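Local coordinates for maltose/maltodextrin-binding protein (Thermus thermophilus, PDB 2GH9) that binds maltotriose, probably as the periplasmic solute-binding receptor of a sugar uptake system, at residues 5-9 against 39-45; 73-77 against 272-276; 95-99 against 268-272; 112-116 against 325-329; 262-267 against 331-336. All coordinates share one frame; numbering follows the deposited sequence.

Contact 1 (5-9 against 39-45); sequences VWTHF and FAEIKQK. With GLC (alpha-D-glucopyranose), chain B; GLC (alpha-D-glucopyranose), chain C.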
# COMPACT_ATOMS: atom_id res chain seq x y z
N VAL A 5 2.40 0.37 21.18
CA VAL A 5 2.03 0.12 19.78
C VAL A 5 2.65 1.22 18.93
O VAL A 5 2.41 2.38 19.18
CB VAL A 5 0.50 0.16 19.58
CG1 VAL A 5 0.09 -0.12 18.10
CG2 VAL A 5 -0.16 -0.82 20.51
N TRP A 6 3.45 0.84 17.94
CA TRP A 6 3.85 1.76 16.87
C TRP A 6 2.82 1.72 15.76
O TRP A 6 2.41 0.63 15.35
CB TRP A 6 5.21 1.38 16.31
CG TRP A 6 6.33 1.76 17.19
CD1 TRP A 6 6.27 2.53 18.32
CD2 TRP A 6 7.70 1.41 17.01
NE1 TRP A 6 7.52 2.65 18.87
CE2 TRP A 6 8.42 1.99 18.07
CE3 TRP A 6 8.39 0.65 16.05
CZ2 TRP A 6 9.80 1.84 18.21
CZ3 TRP A 6 9.76 0.51 16.18
CH2 TRP A 6 10.46 1.10 17.26
N THR A 7 2.40 2.90 15.30
CA THR A 7 1.45 2.98 14.17
C THR A 7 1.78 4.13 13.21
O THR A 7 2.27 5.17 13.63
CB THR A 7 -0.01 3.16 14.68
OG1 THR A 7 -0.91 3.06 13.58
CG2 THR A 7 -0.21 4.50 15.38
N HIS A 8 1.47 3.92 11.94
CA HIS A 8 1.57 4.96 10.90
C HIS A 8 0.21 5.59 10.58
O HIS A 8 0.07 6.41 9.65
CB HIS A 8 2.20 4.41 9.61
CG HIS A 8 1.55 3.17 9.06
ND1 HIS A 8 0.53 3.21 8.13
CD2 HIS A 8 1.83 1.86 9.26
CE1 HIS A 8 0.19 1.97 7.81
NE2 HIS A 8 0.98 1.14 8.46
N PHE A 9 -0.79 5.22 11.37
CA PHE A 9 -2.12 5.72 11.16
C PHE A 9 -2.22 7.19 11.60
O PHE A 9 -1.54 7.63 12.55
CB PHE A 9 -3.16 4.91 11.96
CG PHE A 9 -3.28 3.47 11.56
CD1 PHE A 9 -2.69 2.97 10.41
CD2 PHE A 9 -4.01 2.60 12.36
CE1 PHE A 9 -2.82 1.65 10.07
CE2 PHE A 9 -4.14 1.28 12.03
CZ PHE A 9 -3.56 0.80 10.87
N PHE A 39 5.42 6.11 8.40
CA PHE A 39 5.42 4.82 7.72
C PHE A 39 6.80 4.42 7.22
O PHE A 39 7.24 3.28 7.43
CB PHE A 39 4.41 4.84 6.56
CG PHE A 39 4.49 3.65 5.65
CD1 PHE A 39 3.80 2.48 5.97
CD2 PHE A 39 5.25 3.68 4.50
CE1 PHE A 39 3.87 1.39 5.14
CE2 PHE A 39 5.33 2.57 3.66
CZ PHE A 39 4.65 1.43 3.97
N ALA A 40 7.49 5.37 6.60
CA ALA A 40 8.79 5.10 5.91
C ALA A 40 9.97 4.90 6.87
O ALA A 40 11.09 4.58 6.44
CB ALA A 40 9.08 6.22 4.90
N GLU A 41 9.73 5.12 8.17
CA GLU A 41 10.72 4.94 9.22
C GLU A 41 10.51 3.68 10.10
O GLU A 41 11.44 3.23 10.80
CB GLU A 41 10.71 6.19 10.10
CG GLU A 41 11.24 7.41 9.38
CD GLU A 41 11.46 8.59 10.27
OE1 GLU A 41 11.49 8.46 11.50
OE2 GLU A 41 11.58 9.70 9.73
N ILE A 42 9.32 3.09 10.05
CA ILE A 42 8.97 2.00 10.99
C ILE A 42 9.80 0.75 10.83
O ILE A 42 10.29 0.21 11.84
CB ILE A 42 7.47 1.58 10.91
CG1 ILE A 42 6.56 2.70 11.38
CG2 ILE A 42 7.20 0.35 11.77
CD1 ILE A 42 5.05 2.39 11.15
N LYS A 43 9.94 0.24 9.60
CA LYS A 43 10.63 -1.04 9.38
C LYS A 43 12.06 -1.04 9.96
O LYS A 43 12.45 -1.96 10.68
CB LYS A 43 10.64 -1.42 7.88
CG LYS A 43 11.32 -2.80 7.60
CD LYS A 43 11.02 -3.41 6.22
CE LYS A 43 11.40 -2.53 5.04
NZ LYS A 43 12.80 -2.02 5.04
N GLN A 44 12.82 0.02 9.66
CA GLN A 44 14.19 0.13 10.15
C GLN A 44 14.20 0.23 11.67
O GLN A 44 14.99 -0.42 12.34
CB GLN A 44 14.89 1.33 9.52
CG GLN A 44 16.35 1.51 10.00
CD GLN A 44 17.06 2.66 9.36
OE1 GLN A 44 16.56 3.79 9.35
NE2 GLN A 44 18.26 2.41 8.84
N LYS A 45 13.30 1.04 12.23
CA LYS A 45 13.23 1.22 13.67
C LYS A 45 12.98 -0.11 14.38
O LYS A 45 13.59 -0.39 15.42
CB LYS A 45 12.14 2.22 14.04
CG LYS A 45 12.60 3.66 14.05
CD LYS A 45 11.41 4.63 14.10
CE LYS A 45 10.82 4.72 15.49
NZ LYS A 45 11.79 5.32 16.46
C1 GLC B . 0.39 6.50 5.53
C2 GLC B . -0.59 5.34 5.35
C3 GLC B . 0.08 4.22 4.59
C4 GLC B . 0.61 4.74 3.25
C5 GLC B . 1.59 5.91 3.45
C6 GLC B . 1.98 6.55 2.11
O1 GLC B . 1.40 6.08 6.45
O2 GLC B . -1.11 4.90 6.62
O3 GLC B . -0.81 3.10 4.39
O4 GLC B . 1.37 3.72 2.63
O5 GLC B . 0.98 6.89 4.29
O6 GLC B . 2.85 7.68 2.29
C1 GLC C . 0.89 3.28 1.35
C2 GLC C . 0.78 1.77 1.37
C3 GLC C . 2.20 1.15 1.48
C4 GLC C . 3.16 1.69 0.43
C5 GLC C . 3.13 3.21 0.42
C6 GLC C . 3.97 3.77 -0.74
O2 GLC C . 0.01 1.36 2.50
O3 GLC C . 2.12 -0.25 1.41
O4 GLC C . 4.49 1.21 0.71
O5 GLC C . 1.78 3.70 0.30
O6 GLC C . 4.48 5.07 -0.46
O HOH W 1 2.59 7.86 8.15
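W6 turns the six-membered part of its indole toward K45, whose CB lies 3.6 Å from W6 CZ3. The lysine chain bends at chi3, which brings its CE over the ring face toward the rim, 4.2 Å from the centroid of the W6 six-membered ring, a CH-pi contact. T7 looks away from the helix; its OG1 accepts the N-H of F9 in an ST turn and is hydrogen-bonded to V60 O. With its CG between the backbone N and the carbonyl carbon (chi1 53°), the H8 imidazole receives the edge of F39 over one face, a T-shaped pair with H8 and F39 ring centroids 5.2 Å apart and planes at 82°, while F9 CD1 covers the opposite face. I42 CD1 abuts the edge, 3.8 Å from H8 CD2. In the ring plane, H8 ND1 is hydrogen-bonded to O2 of the chain B glucose at 2.8 Å. The F39 ring reaches on to the next unit, its CZ 3.3 Å from O4 of the chain C glucose. Replacing H8 with an alanine would probably leave the glucose O2 without its imidazole partner and F39 with no ring to butt against. Strand 3-7 runs between the parallel strands 32-36 and 58-63; helix 39-49 belongs to the beta-alpha-beta crossover joining those two, and its residues 39-45 pass strand residues 5-7 at 140°, axes 9.6 Å apart.

Contact 2 (73-77 against 272-276); sequences AGVLE and VVNAY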
# COMPACT_ATOMS: atom_id res chain seq x y z
N ALA A 73 15.17 -11.16 10.21
CA ALA A 73 15.82 -10.45 11.30
C ALA A 73 15.41 -11.01 12.65
O ALA A 73 15.86 -10.54 13.70
CB ALA A 73 15.50 -8.95 11.23
N GLY A 74 14.54 -12.00 12.63
CA GLY A 74 14.11 -12.69 13.85
C GLY A 74 13.17 -11.86 14.70
O GLY A 74 12.89 -12.24 15.84
N VAL A 75 12.64 -10.76 14.16
CA VAL A 75 11.97 -9.77 15.02
C VAL A 75 10.48 -9.95 15.16
O VAL A 75 9.85 -9.25 15.95
CB VAL A 75 12.28 -8.30 14.59
CG1 VAL A 75 13.78 -8.04 14.74
CG2 VAL A 75 11.75 -7.99 13.16
N LEU A 76 9.92 -10.90 14.40
CA LEU A 76 8.47 -11.15 14.39
C LEU A 76 8.13 -12.38 15.23
O LEU A 76 8.76 -13.42 15.10
CB LEU A 76 7.94 -11.40 12.96
CG LEU A 76 8.06 -10.28 11.91
CD1 LEU A 76 7.32 -10.66 10.63
CD2 LEU A 76 7.59 -8.95 12.45
N GLU A 77 7.13 -12.24 16.09
CA GLU A 77 6.58 -13.38 16.83
C GLU A 77 5.65 -14.19 15.91
O GLU A 77 4.67 -13.65 15.36
CB GLU A 77 5.87 -12.89 18.11
CG GLU A 77 5.15 -13.98 18.96
CD GLU A 77 6.08 -14.99 19.65
OE1 GLU A 77 7.31 -14.84 19.60
OE2 GLU A 77 5.56 -15.94 20.26
N VAL A 272 1.64 -7.22 13.73
CA VAL A 272 2.77 -8.09 14.09
C VAL A 272 3.16 -7.84 15.54
O VAL A 272 3.06 -6.73 16.06
CB VAL A 272 4.01 -7.91 13.16
CG1 VAL A 272 3.66 -8.37 11.72
CG2 VAL A 272 4.51 -6.46 13.20
N VAL A 273 3.58 -8.91 16.19
CA VAL A 273 4.02 -8.83 17.56
C VAL A 273 5.54 -8.95 17.58
O VAL A 273 6.11 -9.71 16.82
CB VAL A 273 3.28 -9.90 18.43
CG1 VAL A 273 3.90 -9.99 19.85
CG2 VAL A 273 1.81 -9.56 18.53
N ASN A 274 6.18 -8.13 18.41
CA ASN A 274 7.62 -8.14 18.61
C ASN A 274 8.06 -9.43 19.31
O ASN A 274 7.63 -9.70 20.44
CB ASN A 274 8.00 -6.92 19.46
CG ASN A 274 9.49 -6.70 19.57
OD1 ASN A 274 10.28 -7.56 19.21
ND2 ASN A 274 9.87 -5.52 20.04
N ALA A 275 8.92 -10.20 18.65
CA ALA A 275 9.45 -11.45 19.23
C ALA A 275 10.21 -11.21 20.54
O ALA A 275 10.38 -12.13 21.35
CB ALA A 275 10.35 -12.15 18.21
N TYR A 276 10.64 -9.97 20.76
CA TYR A 276 11.36 -9.57 21.98
C TYR A 276 10.48 -8.83 22.98
O TYR A 276 11.00 -8.21 23.93
CB TYR A 276 12.54 -8.69 21.59
CG TYR A 276 13.57 -9.43 20.81
CD1 TYR A 276 14.59 -10.11 21.45
CD2 TYR A 276 13.52 -9.47 19.42
CE1 TYR A 276 15.55 -10.81 20.73
CE2 TYR A 276 14.46 -10.15 18.70
CZ TYR A 276 15.49 -10.83 19.36
OH TYR A 276 16.43 -11.52 18.62
O HOH W 2 16.83 -11.47 16.17
O HOH W 3 3.91 -11.33 14.61
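E77 N donates to V273 O at 2.8 Å, and A275 N returns a nearly straight bond (176°) to V75 O at 3.0 Å. Together they bridge the backbones at L76 and N274, a single bridge without further pairing. Water 3 adds a link, donating to E77 O at 2.6 Å and accepting from V273 N at 2.9 Å. Within 272-276, N274 OD1 accepts Y276 N at 2.9 Å, an Asx turn, while N274 ND2 bonds to A56 O. The E77 carboxylate has its partners outside the segments, a salt bridge to K280 and a hydrogen bond to Y82. Segment 73-77 leaves helix 67-72 through a Schellman motif at G74, with positive phi, and its loop then meets the C-terminal end of strand 265-273. Water 2 bonds to A73 O and the Y276 hydroxyl, linking the helix-exit turn to the tyrosine. Packing follows the backbone bonds: A275 CB sits 3.5 Å from G74 O, and E77 CB lies 3.9 Å from V273 CG1. L76 starts out away from the strand, yet chi1 (-63°) and chi2 (-172°) together bring its CD2 back to 3.8 Å from V272 CB, crossing that valine at a slant.

Contact 3 (95-99 against 268-272); sequences AVEAF and VQGVV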
# COMPACT_ATOMS: atom_id res chain seq x y z
N ALA A 95 -4.47 -13.08 1.86
CA ALA A 95 -4.06 -12.39 3.09
C ALA A 95 -3.27 -13.32 4.01
O ALA A 95 -2.28 -12.90 4.62
CB ALA A 95 -5.27 -11.84 3.81
N VAL A 96 -3.72 -14.57 4.11
CA VAL A 96 -2.97 -15.60 4.80
C VAL A 96 -1.59 -15.76 4.16
O VAL A 96 -0.60 -15.72 4.84
CB VAL A 96 -3.72 -16.97 4.83
CG1 VAL A 96 -2.86 -18.04 5.45
CG2 VAL A 96 -5.03 -16.84 5.60
N GLU A 97 -1.54 -15.90 2.83
CA GLU A 97 -0.28 -16.09 2.13
C GLU A 97 0.64 -14.88 2.29
O GLU A 97 1.85 -15.04 2.42
CB GLU A 97 -0.51 -16.36 0.63
CG GLU A 97 -1.15 -17.71 0.30
CD GLU A 97 -1.64 -17.80 -1.15
OE1 GLU A 97 -0.81 -18.06 -2.07
OE2 GLU A 97 -2.86 -17.60 -1.40
N ALA A 98 0.08 -13.67 2.27
CA ALA A 98 0.88 -12.44 2.43
C ALA A 98 1.68 -12.44 3.75
O ALA A 98 2.81 -11.98 3.79
CB ALA A 98 -0.01 -11.21 2.36
N PHE A 99 1.08 -12.97 4.82
CA PHE A 99 1.73 -12.95 6.13
C PHE A 99 2.35 -14.28 6.54
O PHE A 99 2.73 -14.45 7.70
CB PHE A 99 0.76 -12.42 7.19
CG PHE A 99 0.83 -10.94 7.32
CD1 PHE A 99 1.68 -10.35 8.23
CD2 PHE A 99 0.10 -10.13 6.45
CE1 PHE A 99 1.78 -8.98 8.30
CE2 PHE A 99 0.20 -8.75 6.52
CZ PHE A 99 1.03 -8.17 7.43
N VAL A 268 -1.41 -6.11 1.82
CA VAL A 268 -2.12 -6.55 3.00
C VAL A 268 -1.45 -5.93 4.21
O VAL A 268 -0.23 -6.08 4.40
CB VAL A 268 -2.16 -8.08 3.13
CG1 VAL A 268 -2.96 -8.47 4.34
CG2 VAL A 268 -2.75 -8.70 1.87
N GLN A 269 -2.24 -5.22 5.01
CA GLN A 269 -1.78 -4.69 6.27
C GLN A 269 -2.13 -5.68 7.38
O GLN A 269 -3.25 -6.16 7.45
CB GLN A 269 -2.44 -3.34 6.56
CG GLN A 269 -2.08 -2.24 5.57
CD GLN A 269 -0.77 -1.53 5.88
OE1 GLN A 269 -0.33 -1.46 7.02
NE2 GLN A 269 -0.15 -0.98 4.84
N GLY A 270 -1.16 -5.96 8.25
CA GLY A 270 -1.39 -6.88 9.37
C GLY A 270 -0.71 -6.45 10.64
O GLY A 270 0.24 -5.63 10.64
N VAL A 271 -1.22 -6.98 11.75
CA VAL A 271 -0.64 -6.72 13.04
C VAL A 271 0.49 -7.72 13.29
O VAL A 271 0.31 -8.94 13.08
CB VAL A 271 -1.68 -6.80 14.19
CG1 VAL A 271 -1.00 -6.49 15.52
CG2 VAL A 271 -2.91 -5.85 13.94
N VAL A 272 1.64 -7.22 13.73
CA VAL A 272 2.77 -8.09 14.09
C VAL A 272 3.16 -7.84 15.54
O VAL A 272 3.06 -6.73 16.06
CB VAL A 272 4.01 -7.91 13.16
CG1 VAL A 272 3.66 -8.37 11.72
CG2 VAL A 272 4.51 -6.46 13.20
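Q269, whose carbonyl carbon C lies 3.9 Å from F99 CE2, has a side-chain amide gripped at both ends: OE1 is hydrogen-bonded to T61 OG1 and weakly to H8 NE2, while NE2 is hydrogen-bonded to E113 OE2. These bonds, probably fixing the flip of the amide, lie on the sugar side of strand 265-273, where Q269 also touches the bound glycan. The strand's other face, carrying V268, G270 and V272, takes the end of helix 93-98, an alpha/beta packing of helix against sheet. F99, the first residue to leave the helix, pushes its ring tip onto the backbone. F99 CZ stands 3.2 Å from G270 N, and F99 CE2 is 3.4 Å from V268 O, which meets the ring at its edge. G270 leaves the space the ring takes, since a CB there would clash with F99 CZ. V272 CG1 meets the other side of the ring tip, 4.0 Å from F99 CE1. V268 packs between the ring and the helix: with CG1 anti to its backbone N (chi1 -178°), that methyl lies 3.8 Å from F99 CE2, leaving CG2 to face the helix, 3.7 Å from A98 CB. A95 adds its CB 4.1 Å from V268 CG1, one turn earlier.

Contact 4 (112-116 against 325-329); sequences AESVA and FSKVF. With GLC (alpha-D-glucopyranose), chain C.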
# COMPACT_ATOMS: atom_id res chain seq x y z
N ALA A 112 -6.90 -5.13 3.39
CA ALA A 112 -6.37 -5.15 2.04
C ALA A 112 -6.54 -3.77 1.44
O ALA A 112 -7.46 -3.03 1.79
CB ALA A 112 -7.07 -6.21 1.21
N GLU A 113 -5.63 -3.42 0.53
CA GLU A 113 -5.60 -2.09 -0.04
C GLU A 113 -4.90 -2.11 -1.38
O GLU A 113 -4.10 -2.99 -1.66
CB GLU A 113 -4.84 -1.16 0.89
CG GLU A 113 -3.38 -1.60 1.13
CD GLU A 113 -2.72 -0.86 2.25
OE1 GLU A 113 -3.45 -0.21 3.00
OE2 GLU A 113 -1.46 -0.91 2.37
N SER A 114 -5.19 -1.10 -2.18
CA SER A 114 -4.45 -0.85 -3.41
C SER A 114 -4.67 0.60 -3.77
O SER A 114 -5.62 1.22 -3.29
CB SER A 114 -4.95 -1.76 -4.54
OG SER A 114 -6.12 -1.24 -5.16
N VAL A 115 -3.82 1.14 -4.63
CA VAL A 115 -4.15 2.41 -5.25
C VAL A 115 -5.25 2.23 -6.28
O VAL A 115 -5.53 1.13 -6.78
CB VAL A 115 -2.90 3.14 -5.88
CG1 VAL A 115 -1.89 3.48 -4.79
CG2 VAL A 115 -2.27 2.32 -7.04
N ALA A 116 -5.90 3.35 -6.57
CA ALA A 116 -6.97 3.43 -7.55
C ALA A 116 -7.17 4.91 -7.95
O ALA A 116 -6.63 5.82 -7.33
CB ALA A 116 -8.27 2.89 -6.98
N PHE A 325 -13.49 -0.88 -4.47
CA PHE A 325 -12.24 -1.65 -4.48
C PHE A 325 -12.36 -3.11 -4.91
O PHE A 325 -11.36 -3.70 -5.38
CB PHE A 325 -11.49 -1.49 -3.16
CG PHE A 325 -10.77 -0.18 -3.04
CD1 PHE A 325 -9.54 0.01 -3.66
CD2 PHE A 325 -11.33 0.87 -2.35
CE1 PHE A 325 -8.90 1.21 -3.59
CE2 PHE A 325 -10.68 2.08 -2.27
CZ PHE A 325 -9.46 2.25 -2.90
N SER A 326 -13.55 -3.70 -4.80
CA SER A 326 -13.81 -5.05 -5.32
C SER A 326 -13.69 -5.14 -6.84
O SER A 326 -13.49 -6.22 -7.40
CB SER A 326 -15.20 -5.57 -4.87
OG SER A 326 -16.23 -5.24 -5.81
N LYS A 327 -13.80 -4.01 -7.52
CA LYS A 327 -13.66 -3.97 -8.95
C LYS A 327 -12.22 -3.65 -9.35
O LYS A 327 -11.86 -3.79 -10.51
CB LYS A 327 -14.66 -2.95 -9.53
CG LYS A 327 -16.15 -3.41 -9.40
CD LYS A 327 -16.45 -4.56 -10.39
CE LYS A 327 -17.68 -5.46 -9.99
NZ LYS A 327 -17.37 -6.48 -8.93
N VAL A 328 -11.41 -3.23 -8.38
CA VAL A 328 -10.01 -2.89 -8.62
C VAL A 328 -9.09 -4.04 -8.22
O VAL A 328 -8.16 -4.37 -8.96
CB VAL A 328 -9.60 -1.57 -7.87
CG1 VAL A 328 -8.10 -1.33 -7.98
CG2 VAL A 328 -10.39 -0.39 -8.39
N PHE A 329 -9.35 -4.68 -7.08
CA PHE A 329 -8.43 -5.74 -6.61
C PHE A 329 -8.16 -6.86 -7.59
O PHE A 329 -7.03 -7.32 -7.69
CB PHE A 329 -8.88 -6.35 -5.27
CG PHE A 329 -8.77 -5.41 -4.07
CD1 PHE A 329 -8.07 -4.20 -4.14
CD2 PHE A 329 -9.35 -5.77 -2.87
CE1 PHE A 329 -7.99 -3.38 -3.03
CE2 PHE A 329 -9.28 -4.95 -1.76
CZ PHE A 329 -8.58 -3.75 -1.84
C1 GLC C . 0.89 3.28 1.35
C2 GLC C . 0.78 1.77 1.37
C3 GLC C . 2.20 1.15 1.48
C4 GLC C . 3.16 1.69 0.43
C5 GLC C . 3.13 3.21 0.42
C6 GLC C . 3.97 3.77 -0.74
O2 GLC C . 0.01 1.36 2.50
O3 GLC C . 2.12 -0.25 1.41
O4 GLC C . 4.49 1.21 0.71
O5 GLC C . 1.78 3.70 0.30
O6 GLC C . 4.48 5.07 -0.46
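The segment 112-116 is a connection between the two lobes of the periplasmic-binding-protein fold, leading from strand 104-113 of one sheet to strand 116-120 of the other, and it carries E113 into the sugar pocket. E113 points away from segment 325-329; its OE2 accepts the O2 hydroxyl of the chain C glucose at 2.7 Å, and its OE1 forms a salt bridge with R305. The alternate residues A112, S114 and A116 face the end of helix 320-326. S114 OG lies close to the plane of the F329 ring at its edge, 3.6 Å from F329 CE1, and donates to V115 O at 2.9 Å, 42° out of the carbonyl plane. V328 CG1 presses on the serine hydroxyl, 3.4 Å from S114 OG. On the other flank of CZ, F329 CE2 meets A112 CB at 3.9 Å, and over one face of the F329 ring lies F325 O, which accepts both V328 N and F329 N. F325 CE1 sits 3.3 Å from S114 O, one of two backbone atoms of S114, with its N, that are buried here without any polar partner; A116 CB is 3.8 Å from the same F325 CE1. An alanine in place of F329 is likely to open a gap beside the linker and leave A112 CB and S114 OG without the ring that covers them. F329 also packs on L266 of strand 265-273, while F325 reaches I306 of strand 306-307 and I249 of strand 247-250, touching both sheets.

Contact 5 (262-267 against 331-336); sequences WGPFLG and LGAPMP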
# COMPACT_ATOMS: atom_id res chain seq x y z
N TRP A 262 -3.93 -1.75 -16.96
CA TRP A 262 -3.45 -1.25 -15.69
C TRP A 262 -3.86 -2.22 -14.56
O TRP A 262 -4.99 -2.69 -14.52
CB TRP A 262 -3.99 0.14 -15.41
CG TRP A 262 -3.63 0.66 -14.04
CD1 TRP A 262 -2.49 1.35 -13.70
CD2 TRP A 262 -4.43 0.61 -12.84
NE1 TRP A 262 -2.51 1.68 -12.38
CE2 TRP A 262 -3.68 1.23 -11.81
CE3 TRP A 262 -5.68 0.06 -12.52
CZ2 TRP A 262 -4.16 1.35 -10.50
CZ3 TRP A 262 -6.15 0.16 -11.20
CH2 TRP A 262 -5.40 0.81 -10.22
N GLY A 263 -2.94 -2.51 -13.65
CA GLY A 263 -3.24 -3.28 -12.45
C GLY A 263 -2.26 -2.94 -11.34
O GLY A 263 -1.04 -3.06 -11.52
N PRO A 264 -2.78 -2.54 -10.17
CA PRO A 264 -1.90 -2.12 -9.06
C PRO A 264 -1.39 -3.28 -8.20
O PRO A 264 -1.91 -4.38 -8.31
CB PRO A 264 -2.85 -1.25 -8.21
CG PRO A 264 -4.19 -1.98 -8.36
CD PRO A 264 -4.21 -2.46 -9.80
N PHE A 265 -0.40 -3.01 -7.34
CA PHE A 265 -0.09 -3.89 -6.22
C PHE A 265 -1.29 -4.02 -5.27
O PHE A 265 -1.99 -3.04 -5.01
CB PHE A 265 1.09 -3.38 -5.39
CG PHE A 265 2.46 -3.63 -5.98
CD1 PHE A 265 2.84 -4.90 -6.39
CD2 PHE A 265 3.39 -2.60 -6.03
CE1 PHE A 265 4.12 -5.15 -6.88
CE2 PHE A 265 4.69 -2.84 -6.51
CZ PHE A 265 5.05 -4.12 -6.94
N LEU A 266 -1.51 -5.23 -4.78
CA LEU A 266 -2.37 -5.49 -3.64
C LEU A 266 -1.45 -5.55 -2.44
O LEU A 266 -0.37 -6.15 -2.49
CB LEU A 266 -3.18 -6.78 -3.83
CG LEU A 266 -3.98 -6.83 -5.14
CD1 LEU A 266 -4.59 -8.20 -5.41
CD2 LEU A 266 -5.07 -5.75 -5.18
N GLY A 267 -1.84 -4.85 -1.40
CA GLY A 267 -1.08 -4.81 -0.17
C GLY A 267 -1.98 -5.34 0.91
O GLY A 267 -3.17 -5.05 0.91
N LEU A 331 -7.77 -6.73 -10.68
CA LEU A 331 -6.83 -6.28 -11.70
C LEU A 331 -5.36 -6.38 -11.27
O LEU A 331 -4.45 -6.39 -12.10
CB LEU A 331 -7.14 -4.85 -12.08
CG LEU A 331 -8.57 -4.52 -12.47
CD1 LEU A 331 -8.68 -3.04 -12.74
CD2 LEU A 331 -9.07 -5.37 -13.66
N GLY A 332 -5.14 -6.50 -9.96
CA GLY A 332 -3.82 -6.34 -9.36
C GLY A 332 -3.05 -7.62 -9.10
O GLY A 332 -3.51 -8.71 -9.43
N ALA A 333 -1.86 -7.46 -8.52
CA ALA A 333 -1.03 -8.56 -8.05
C ALA A 333 -0.53 -8.23 -6.65
O ALA A 333 -0.11 -7.10 -6.42
CB ALA A 333 0.14 -8.76 -8.99
N PRO A 334 -0.52 -9.22 -5.73
CA PRO A 334 0.08 -8.95 -4.42
C PRO A 334 1.56 -8.61 -4.53
O PRO A 334 2.29 -9.25 -5.30
CB PRO A 334 -0.10 -10.26 -3.63
CG PRO A 334 -1.02 -11.10 -4.39
CD PRO A 334 -1.01 -10.61 -5.83
N MET A 335 2.01 -7.64 -3.74
CA MET A 335 3.42 -7.43 -3.53
C MET A 335 4.10 -8.75 -3.12
O MET A 335 3.50 -9.57 -2.42
CB MET A 335 3.65 -6.40 -2.43
CG MET A 335 3.42 -4.99 -2.88
SD MET A 335 3.86 -3.81 -1.67
CE MET A 335 2.59 -4.05 -0.41
N PRO A 336 5.37 -8.94 -3.54
CA PRO A 336 6.13 -10.03 -2.98
C PRO A 336 6.44 -9.74 -1.52
O PRO A 336 6.67 -8.57 -1.14
CB PRO A 336 7.44 -10.01 -3.78
CG PRO A 336 7.20 -9.16 -4.96
CD PRO A 336 6.17 -8.15 -4.49
O HOH W 4 -4.70 -6.08 -14.79
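L266 and A333 lie in the tight half of this contact, where three backbone bonds zip the segments together. L266 N donates to A333 O at 2.9 Å from 52° above the carbonyl plane. A333 N donates to P264 O, and M335 N reaches L266 O at 3.1 Å, in the carbonyl plane. A333 O takes a further approach from F265 CA at 3.2 Å and lies at the edge of the F265 ring, near its plane. Over one face of that ring, M335 CG stands 3.8 Å from the centroid of F265, a CH-pi contact; with SD higher above the same face, the pair is also Met-aromatic. The methionine chain then turns at chi3 (-70°), carrying CE to 3.8 Å from G267 CA. M335 also lines the glycan pocket. The pairing is parallel: the short strand 333-334 joins the start of strand 265-273, F265 and A333 pointing to one face of the sheet, L266 and P334 to the other. Glycines allow the close approach, since a CB on G332 would run into P264 O and one on G263 into L331 O. The exposed ring of P334 is held more loosely, L266 CD1 reaching its CD only at 4.3 Å. Toward W262 direct backbone N-H...O bonds give way to water 4, which donates to L331 O at 2.7 Å and only weakly to W262 O. There L331 CD1 meets the edge of the indole, 4.3 Å from W262 CE3.

Overall arrangement
From the N terminus, contact 1 closes first, the shortest closure, about 30 residues holding a helix and a strand, and folds helix 39-49 back on strand 3-7 before any other contact opens. Contact 2 spans nearly 200 residues, from the loop after helix 67-72 to the end of strand 265-273; contact 3 opens inside that span and closes on the same strand, the two sharing V272. Contact 4 opens within both and closes beyond them, so it crosses them, as does contact 5, which also crosses contact 4. Contacts 2, 3 and 5 follow one long strand from end to beginning, with contact 4 beside it: E113 O bonds to G267 N. Contacts 1 and 4 meet at the chain C glucose.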